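Endo-1,3-beta-glucanase, family GH16 (Zobellia galactanivorans, PDB 5FUI) probably hydrolyses beta-1,3-glucans such as laminarin and carries a C-terminal family 6 carbohydrate-binding module, the part solved here, that binds laminarin. Local coordinates at residues I13-Y18 against W123-I128; V64-D69 against G93-W98. All blocks are in the same frame, centred on the assembly; numbering follows the deposited sequence.

Contact 1: I13-Y18 against W123-I128; sequences IEAESY and WNINWI. With MG (magnesium ion), chain E.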
ATOM      1  N   ILE A  13      -8.799   1.775  -1.812  1.00 10.99           N
ATOM      2  CA  ILE A  13      -8.303   0.793  -2.812  1.00 11.09           C
ATOM      3  C   ILE A  13      -8.047  -0.503  -2.072  1.00 11.82           C
ATOM      4  O   ILE A  13      -7.164  -0.569  -1.198  1.00 12.27           O
ATOM      5  CB  ILE A  13      -6.983   1.224  -3.465  1.00 11.08           C
ATOM      6  CG1 ILE A  13      -7.164   2.580  -4.136  1.00 12.87           C
ATOM      7  CG2 ILE A  13      -6.427   0.210  -4.474  1.00 12.89           C
ATOM      8  CD1 ILE A  13      -5.817   3.307  -4.312  1.00 15.22           C
ATOM      9  N   GLU A  14      -8.794  -1.582  -2.396  1.00 11.67           N
ATOM     10  CA  GLU A  14      -8.550  -2.858  -1.727  1.00 11.78           C
ATOM     11  C   GLU A  14      -7.203  -3.355  -2.235  1.00 12.20           C
ATOM     12  O   GLU A  14      -6.933  -3.290  -3.430  1.00 12.13           O
ATOM     13  CB  GLU A  14      -9.666  -3.919  -1.977  1.00 13.12           C
ATOM     14  CG  GLU A  14     -10.978  -3.478  -1.340  1.00 16.35           C
ATOM     15  CD  GLU A  14     -10.847  -3.415   0.248  1.00 18.60           C
ATOM     16  OE1 GLU A  14      -9.962  -4.116   0.877  1.00 20.10           O
ATOM     17  OE2 GLU A  14     -11.638  -2.702   0.873  1.00 32.38           O
ATOM     18  N   ALA A  15      -6.312  -3.754  -1.346  1.00 11.41           N
ATOM     19  CA  ALA A  15      -4.923  -4.045  -1.775  1.00 11.05           C
ATOM     20  C   ALA A  15      -4.891  -5.236  -2.765  1.00 10.04           C
ATOM     21  O   ALA A  15      -3.921  -5.389  -3.524  1.00 10.78           O
ATOM     22  CB  ALA A  15      -4.019  -4.313  -0.551  1.00 10.95           C
ATOM     23  N   GLU A  16      -5.886  -6.166  -2.622  1.00 11.90           N
ATOM     24  CA  GLU A  16      -5.937  -7.369  -3.468  1.00 13.35           C
ATOM     25  C   GLU A  16      -6.413  -7.022  -4.900  1.00 14.08           C
ATOM     26  O   GLU A  16      -6.506  -7.899  -5.717  1.00 15.88           O
ATOM     27  CB  GLU A  16      -6.772  -8.454  -2.777  1.00 13.11           C
ATOM     28  CG  GLU A  16      -8.279  -8.207  -2.784  1.00 14.74           C
ATOM     29  CD  GLU A  16      -8.771  -7.401  -1.587  1.00 15.44           C
ATOM     30  OE1 GLU A  16      -7.977  -6.670  -0.916  1.00 15.28           O
ATOM     31  OE2 GLU A  16      -9.969  -7.516  -1.234  1.00 19.12           O
ATOM     32  N   SER A  17      -6.760  -5.767  -5.164  1.00 11.63           N
ATOM     33  CA  SER A  17      -7.329  -5.318  -6.453  1.00 12.48           C
ATOM     34  C   SER A  17      -6.287  -4.926  -7.459  1.00 12.61           C
ATOM     35  O   SER A  17      -6.609  -4.335  -8.505  1.00 13.71           O
ATOM     36  CB  SER A  17      -8.340  -4.184  -6.220  1.00 14.73           C
ATOM     37  OG  SER A  17      -7.668  -2.945  -5.967  1.00 16.85           O
ATOM     38  N   TYR A  18      -5.026  -5.264  -7.193  1.00 12.51           N
ATOM     39  CA  TYR A  18      -3.957  -4.860  -8.122  1.00 12.07           C
ATOM     40  C   TYR A  18      -4.135  -5.451  -9.546  1.00 12.30           C
ATOM     41  O   TYR A  18      -4.751  -6.540  -9.675  1.00 14.13           O
ATOM     42  CB  TYR A  18      -2.572  -5.328  -7.628  1.00 11.10           C
ATOM     43  CG  TYR A  18      -2.473  -6.765  -7.187  1.00 12.74           C
ATOM     44  CD1 TYR A  18      -2.371  -7.830  -8.126  1.00 14.03           C
ATOM     45  CD2 TYR A  18      -2.421  -7.067  -5.840  1.00 15.83           C
ATOM     46  CE1 TYR A  18      -2.265  -9.177  -7.692  1.00 14.11           C
ATOM     47  CE2 TYR A  18      -2.298  -8.339  -5.397  1.00 15.68           C
ATOM     48  CZ  TYR A  18      -2.196  -9.393  -6.320  1.00 17.67           C
ATOM     49  OH  TYR A  18      -2.114 -10.687  -5.851  1.00 18.85           O
ATOM     50  N   TRP A 123       5.458  -8.444   5.660  1.00 11.29           N
ATOM     51  CA  TRP A 123       4.319  -7.600   6.024  1.00 10.13           C
ATOM     52  C   TRP A 123       3.152  -7.936   5.134  1.00  9.85           C
ATOM     53  O   TRP A 123       3.316  -8.539   4.030  1.00  9.92           O
ATOM     54  CB  TRP A 123       4.672  -6.079   5.947  1.00 10.57           C
ATOM     55  CG  TRP A 123       5.198  -5.674   4.566  1.00  9.13           C
ATOM     56  CD1 TRP A 123       6.479  -5.885   4.094  1.00 10.82           C
ATOM     57  CD2 TRP A 123       4.447  -5.046   3.474  1.00  9.04           C
ATOM     58  NE1 TRP A 123       6.617  -5.371   2.802  1.00 10.46           N
ATOM     59  CE2 TRP A 123       5.369  -4.890   2.385  1.00  9.69           C
ATOM     60  CE3 TRP A 123       3.112  -4.609   3.300  1.00 10.84           C
ATOM     61  CZ2 TRP A 123       4.986  -4.329   1.175  1.00  9.04           C
ATOM     62  CZ3 TRP A 123       2.771  -3.983   2.073  1.00 10.48           C
ATOM     63  CH2 TRP A 123       3.702  -3.873   1.046  1.00  9.85           C
ATOM     64  N   ASN A 124       1.942  -7.648   5.688  1.00  8.73           N
ATOM     65  CA  ASN A 124       0.664  -7.887   4.938  1.00  8.93           C
ATOM     66  C   ASN A 124      -0.024  -6.559   4.704  1.00  9.22           C
ATOM     67  O   ASN A 124       0.195  -5.592   5.530  1.00  8.97           O
ATOM     68  CB  ASN A 124      -0.283  -8.755   5.731  1.00  9.78           C
ATOM     69  CG  ASN A 124       0.182 -10.212   5.902  1.00 10.43           C
ATOM     70  OD1 ASN A 124      -0.301 -10.890   6.859  1.00 14.10           O
ATOM     71  ND2 ASN A 124       1.084 -10.675   5.099  1.00  9.02           N
ATOM     72  N   ILE A 125      -0.883  -6.442   3.689  1.00  8.84           N
ATOM     73  CA  ILE A 125      -1.673  -5.227   3.540  1.00  8.54           C
ATOM     74  C   ILE A 125      -3.100  -5.550   3.071  1.00  9.10           C
ATOM     75  O   ILE A 125      -3.295  -6.372   2.176  1.00  9.70           O
ATOM     76  CB  ILE A 125      -0.941  -4.237   2.578  1.00  8.10           C
ATOM     77  CG1 ILE A 125      -1.814  -3.004   2.402  1.00  8.65           C
ATOM     78  CG2 ILE A 125      -0.627  -4.939   1.186  1.00 10.82           C
ATOM     79  CD1 ILE A 125      -1.037  -1.822   1.804  1.00 10.03           C
ATOM     80  N   ASN A 126      -4.053  -4.869   3.693  1.00  7.98           N
ATOM     81  CA  ASN A 126      -5.471  -5.089   3.473  1.00  9.02           C
ATOM     82  C   ASN A 126      -6.030  -4.062   2.431  1.00  9.46           C
ATOM     83  O   ASN A 126      -6.693  -4.454   1.431  1.00 11.22           O
ATOM     84  CB  ASN A 126      -6.250  -4.993   4.817  1.00  9.78           C
ATOM     85  CG  ASN A 126      -7.745  -5.212   4.690  1.00 12.94           C
ATOM     86  OD1 ASN A 126      -8.247  -5.629   3.672  1.00 13.89           O
ATOM     87  ND2 ASN A 126      -8.476  -4.933   5.788  1.00 12.24           N
ATOM     88  N   TRP A 127      -5.700  -2.779   2.635  1.00  9.81           N
ATOM     89  CA  TRP A 127      -6.202  -1.737   1.747  1.00  9.58           C
ATOM     90  C   TRP A 127      -5.328  -0.500   1.923  1.00  8.30           C
ATOM     91  O   TRP A 127      -4.500  -0.396   2.809  1.00 10.44           O
ATOM     92  CB  TRP A 127      -7.724  -1.383   2.016  1.00 10.66           C
ATOM     93  CG  TRP A 127      -8.145  -1.189   3.423  1.00 10.07           C
ATOM     94  CD1 TRP A 127      -8.954  -2.051   4.182  1.00 10.39           C
ATOM     95  CD2 TRP A 127      -7.834  -0.049   4.284  1.00 10.73           C
ATOM     96  NE1 TRP A 127      -9.146  -1.507   5.469  1.00 11.85           N
ATOM     97  CE2 TRP A 127      -8.516  -0.303   5.573  1.00 10.77           C
ATOM     98  CE3 TRP A 127      -7.092   1.167   4.129  1.00 10.00           C
ATOM     99  CZ2 TRP A 127      -8.497   0.609   6.615  1.00 11.32           C
ATOM    100  CZ3 TRP A 127      -7.042   2.037   5.245  1.00 10.74           C
ATOM    101  CH2 TRP A 127      -7.699   1.754   6.443  1.00 12.09           C
ATOM    102  N   ILE A 128      -5.572   0.421   0.984  1.00  9.80           N
ATOM    103  CA  ILE A 128      -4.991   1.738   0.910  1.00  9.44           C
ATOM    104  C   ILE A 128      -6.166   2.755   0.917  1.00 10.54           C
ATOM    105  O   ILE A 128      -7.205   2.507   0.263  1.00 11.84           O
ATOM    106  CB  ILE A 128      -4.142   1.950  -0.384  1.00  9.77           C
ATOM    107  CG1 ILE A 128      -3.068   0.850  -0.537  1.00 11.30           C
ATOM    108  CG2 ILE A 128      -3.523   3.359  -0.384  1.00 10.20           C
ATOM    109  CD1 ILE A 128      -3.397  -0.147  -1.629  1.00 16.67           C
TER
HETATM  110 MG    MG E1386      -8.430  -6.081   1.362  1.00 10.89          MG
HETATM  111  O   HOH W   1     -10.706  -6.621   1.337  1.00 30.25           O

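Contact 2: V64-D69 against G93-W98; sequences VASAVD and GGWQNW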
ATOM      1  N   VAL A  64      -2.175  -2.368   7.488  1.00  7.89           N
ATOM      2  CA  VAL A  64      -1.019  -3.329   7.414  1.00  8.49           C
ATOM      3  C   VAL A  64      -0.920  -4.207   8.668  1.00  9.04           C
ATOM      4  O   VAL A  64      -1.446  -3.846   9.723  1.00  9.26           O
ATOM      5  CB  VAL A  64       0.338  -2.591   7.194  1.00  7.55           C
ATOM      6  CG1 VAL A  64       0.316  -1.930   5.790  1.00  9.08           C
ATOM      7  CG2 VAL A  64       0.639  -1.563   8.285  1.00  9.76           C
ATOM      8  N   ALA A  65      -0.218  -5.341   8.563  1.00  8.26           N
ATOM      9  CA  ALA A  65       0.073  -6.179   9.715  1.00  8.42           C
ATOM     10  C   ALA A  65       1.423  -6.805   9.550  1.00  9.62           C
ATOM     11  O   ALA A  65       1.888  -7.035   8.391  1.00  9.33           O
ATOM     12  CB  ALA A  65      -0.970  -7.313   9.727  1.00  9.70           C
ATOM     13  N   SER A  66       2.034  -7.216  10.708  1.00  9.14           N
ATOM     14  CA  SER A  66       3.270  -8.003  10.578  1.00  9.91           C
ATOM     15  C   SER A  66       3.506  -8.665  11.919  1.00  9.64           C
ATOM     16  O   SER A  66       3.318  -8.047  12.976  1.00 10.28           O
ATOM     17  CB  SER A  66       4.498  -7.146  10.241  1.00 10.65           C
ATOM     18  OG  SER A  66       5.624  -8.024  10.158  1.00 10.36           O
ATOM     19  N   ALA A  67       3.951  -9.931  11.842  1.00 10.01           N
ATOM     20  CA  ALA A  67       4.436 -10.598  13.064  1.00 12.20           C
ATOM     21  C   ALA A  67       5.925 -10.385  13.339  1.00 13.61           C
ATOM     22  O   ALA A  67       6.435 -10.949  14.380  1.00 15.17           O
ATOM     23  CB  ALA A  67       4.087 -12.081  13.027  1.00 13.49           C
ATOM     24  N   VAL A  68       6.623  -9.599  12.491  1.00 13.41           N
ATOM     25  CA  VAL A  68       8.056  -9.469  12.583  1.00 13.93           C
ATOM     26  C   VAL A  68       8.405  -7.980  12.529  1.00 14.11           C
ATOM     27  O   VAL A  68       7.556  -7.112  12.345  1.00 12.79           O
ATOM     28  CB  VAL A  68       8.821 -10.297  11.519  1.00 13.42           C
ATOM     29  CG1 VAL A  68       8.495 -11.776  11.724  1.00 15.32           C
ATOM     30  CG2 VAL A  68       8.533  -9.779  10.113  1.00 15.64           C
ATOM     31  N   ASP A  69       9.696  -7.696  12.691  1.00 14.10           N
ATOM     32  CA  ASP A  69      10.206  -6.335  12.554  1.00 12.38           C
ATOM     33  C   ASP A  69      10.712  -6.098  11.135  1.00 13.88           C
ATOM     34  O   ASP A  69      11.226  -7.030  10.451  1.00 16.16           O
ATOM     35  CB  ASP A  69      11.395  -6.143  13.502  1.00 14.90           C
ATOM     36  CG  ASP A  69      11.021  -6.356  14.943  1.00 19.43           C
ATOM     37  OD1 ASP A  69       9.950  -5.914  15.362  1.00 19.91           O
ATOM     38  OD2 ASP A  69      11.844  -6.933  15.676  1.00 37.27           O
ATOM     39  N   GLY A  93       2.622  -7.892  16.003  1.00 10.55           N
ATOM     40  CA  GLY A  93       2.568  -9.180  16.751  1.00 12.38           C
ATOM     41  C   GLY A  93       1.688 -10.248  16.161  1.00 12.50           C
ATOM     42  O   GLY A  93       1.439 -11.253  16.848  1.00 13.53           O
ATOM     43  N   GLY A  94       1.198 -10.118  14.939  1.00 11.06           N
ATOM     44  CA  GLY A  94       0.438 -11.231  14.370  1.00 10.19           C
ATOM     45  C   GLY A  94       0.154 -10.871  12.929  1.00  9.99           C
ATOM     46  O   GLY A  94       0.125  -9.662  12.540  1.00 12.06           O
ATOM     47  N   TRP A  95      -0.034 -11.910  12.116  1.00 10.74           N
ATOM     48  CA  TRP A  95      -0.269 -11.751  10.675  1.00 10.89           C
ATOM     49  C   TRP A  95      -1.622 -11.132  10.339  1.00 12.46           C
ATOM     50  O   TRP A  95      -1.852 -10.639   9.228  1.00 11.48           O
ATOM     51  CB  TRP A  95      -0.051 -13.089   9.982  1.00 11.23           C
ATOM     52  CG  TRP A  95       1.384 -13.536  10.124  1.00 11.52           C
ATOM     53  CD1 TRP A  95       1.871 -14.620  10.816  1.00 12.37           C
ATOM     54  CD2 TRP A  95       2.537 -12.836   9.571  1.00 12.73           C
ATOM     55  NE1 TRP A  95       3.266 -14.640  10.735  1.00 14.59           N
ATOM     56  CE2 TRP A  95       3.719 -13.570   9.993  1.00 14.39           C
ATOM     57  CE3 TRP A  95       2.705 -11.696   8.747  1.00 12.72           C
ATOM     58  CZ2 TRP A  95       5.001 -13.201   9.581  1.00 15.92           C
ATOM     59  CZ3 TRP A  95       3.979 -11.302   8.386  1.00 15.14           C
ATOM     60  CH2 TRP A  95       5.116 -12.064   8.780  1.00 15.38           C
ATOM     61  N   GLN A  96      -2.546 -11.184  11.303  1.00 11.08           N
ATOM     62  CA  GLN A  96      -3.863 -10.556  11.179  1.00 11.16           C
ATOM     63  C   GLN A  96      -4.115  -9.611  12.321  1.00 13.15           C
ATOM     64  O   GLN A  96      -5.215  -9.426  12.717  1.00 11.48           O
ATOM     65  CB  GLN A  96      -5.015 -11.596  10.996  1.00 11.49           C
ATOM     66  CG  GLN A  96      -4.860 -12.555   9.819  1.00 10.61           C
ATOM     67  CD  GLN A  96      -5.157 -11.918   8.477  1.00 11.66           C
ATOM     68  OE1 GLN A  96      -4.530 -12.321   7.466  1.00 13.14           O
ATOM     69  NE2 GLN A  96      -6.093 -11.056   8.414  1.00 10.80           N
ATOM     70  N   ASN A  97      -3.052  -9.036  12.841  1.00 11.91           N
ATOM     71  CA  ASN A  97      -3.164  -7.939  13.798  1.00 11.34           C
ATOM     72  C   ASN A  97      -2.972  -6.647  13.002  1.00 11.29           C
ATOM     73  O   ASN A  97      -1.859  -6.350  12.623  1.00 10.42           O
ATOM     74  CB  ASN A  97      -2.109  -8.017  14.915  1.00 12.46           C
ATOM     75  CG  ASN A  97      -2.363  -9.141  15.883  1.00 13.05           C
ATOM     76  OD1 ASN A  97      -1.567  -9.327  16.792  1.00 15.88           O
ATOM     77  ND2 ASN A  97      -3.385  -9.830  15.727  1.00 13.24           N
ATOM     78  N   TRP A  98      -4.046  -5.944  12.702  1.00  9.13           N
ATOM     79  CA  TRP A  98      -3.938  -4.839  11.714  1.00  9.91           C
ATOM     80  C   TRP A  98      -3.792  -3.516  12.382  1.00 10.96           C
ATOM     81  O   TRP A  98      -4.293  -3.288  13.504  1.00 11.75           O
ATOM     82  CB  TRP A  98      -5.247  -4.836  10.878  1.00  9.86           C
ATOM     83  CG  TRP A  98      -5.346  -6.095  10.105  1.00 10.83           C
ATOM     84  CD1 TRP A  98      -6.058  -7.264  10.451  1.00 11.15           C
ATOM     85  CD2 TRP A  98      -4.654  -6.354   8.858  1.00 10.66           C
ATOM     86  NE1 TRP A  98      -5.811  -8.247   9.498  1.00 10.06           N
ATOM     87  CE2 TRP A  98      -4.961  -7.755   8.514  1.00  9.85           C
ATOM     88  CE3 TRP A  98      -3.854  -5.601   8.002  1.00 10.87           C
ATOM     89  CZ2 TRP A  98      -4.440  -8.364   7.360  1.00  9.98           C
ATOM     90  CZ3 TRP A  98      -3.277  -6.269   6.883  1.00 10.63           C
ATOM     91  CH2 TRP A  98      -3.611  -7.599   6.537  1.00 11.04           C
TER

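Contact 1: I13-Y18 against W123-I128
Ile-13 and Ile-128 face each other as an antiparallel hydrogen-bonded pair, and their side chains touch, Ile-13 CG2 to Ile-128 CD1 4.2 Å. Ile-13 N donates to Ile-128 O at 2.7 Å and Ile-128 N to Ile-13 O at 2.9 Å, nearly straight (166° and 168°). This is the tight, buried part: next along, the methyl of Ala-15 turns toward 123-128, its CB 3.9 Å from Ile-125 CG2, while Tyr-47 and Ile-50 of strand 44-52 pack on Ile-13. The solvent side is polar and gathered on magnesium. Glu-14 OE1 lies 2.5 Å and Glu-16 OE1 2.4 Å from the ion, and both glutamates are partly exposed. Asn-126 chelates it twice, O and OD1 each at 2.4 Å, because its CG stands anti to the backbone N, beside the carbonyl carbon; Glu-31 takes its ND2 and so fixes the amide. Asn-126 O also accepts from Ala-15 N, which sits 37° above the carbonyl plane. A water 2.3 Å from magnesium donates to Glu-16 OE2, and Glu-34 O completes the shell. A metal binding first and last strands together in this way is consistent with the structural ion site, commonly calcium, of the CBM6 beta-sandwich.

Contact 2: V64-D69 against G93-W98
At the loop end of the CBM6 beta-sandwich, beside the 2-aminomethyl-pyridine that touches Trp-95, the end of strand 56-66 meets the type I turn from Gly-94 to Asn-97 and the strand start after it through two methyl-on-indole CH-pi contacts. Ala-67 CB lies over one face of Trp-95, 3.6 Å from the centroid of the five-membered ring and 22° off its normal. The CB of Trp-95 points away from 64-69; with CG anti to the carbonyl carbon (chi1 -64°), the indole swings back across Ala-67. Ala-65 CB stands 3.8 Å from the centroid of the six-membered ring of Trp-98, 13° off the normal. The same methyl is pressed against the turn backbone, 3.2 Å from Asn-97 O. Ser-66 OG accepts from Val-68 N at 3.0 Å, an ST turn that shapes the exit from the strand, and also bonds to Gly-122 O. An alanine in place of Trp-95 would probably leave the Ala-67 methyl without its aromatic cover and the bound ligand without its contact to the indole. Deeper in, Val-64 pairs through its backbone with Thr-99 of strand 97-107, while Trp-98 rests on Asn-124 and Asn-126 of strand 124-131 and on Asn-35 of strand 34-37.

How the contacts relate
Contacts 1 and 2 lie with their centres about 14 Å apart on one four-stranded antiparallel sheet, ordered 10-14, 124-131, 56-66, 97-107, so contact 1 joins its first two strands and contact 2 its last two. Along the chain the second is nested inside the first: 13-18, then 64-69, 93-98 and finally 123-128. The middle strands meet at Asn-124 N and Ala-65 O, 2.8 Å apart, a probable hydrogen bond, and from the edge strand 97-107 the ring of Trp-98 reaches Asn-126, CZ3 to N 3.6 Å. Metal site and loop-end ligand pocket are therefore separate regions of one module, linked through the strand that carries both Asn-124 and the metal-binding Asn-126.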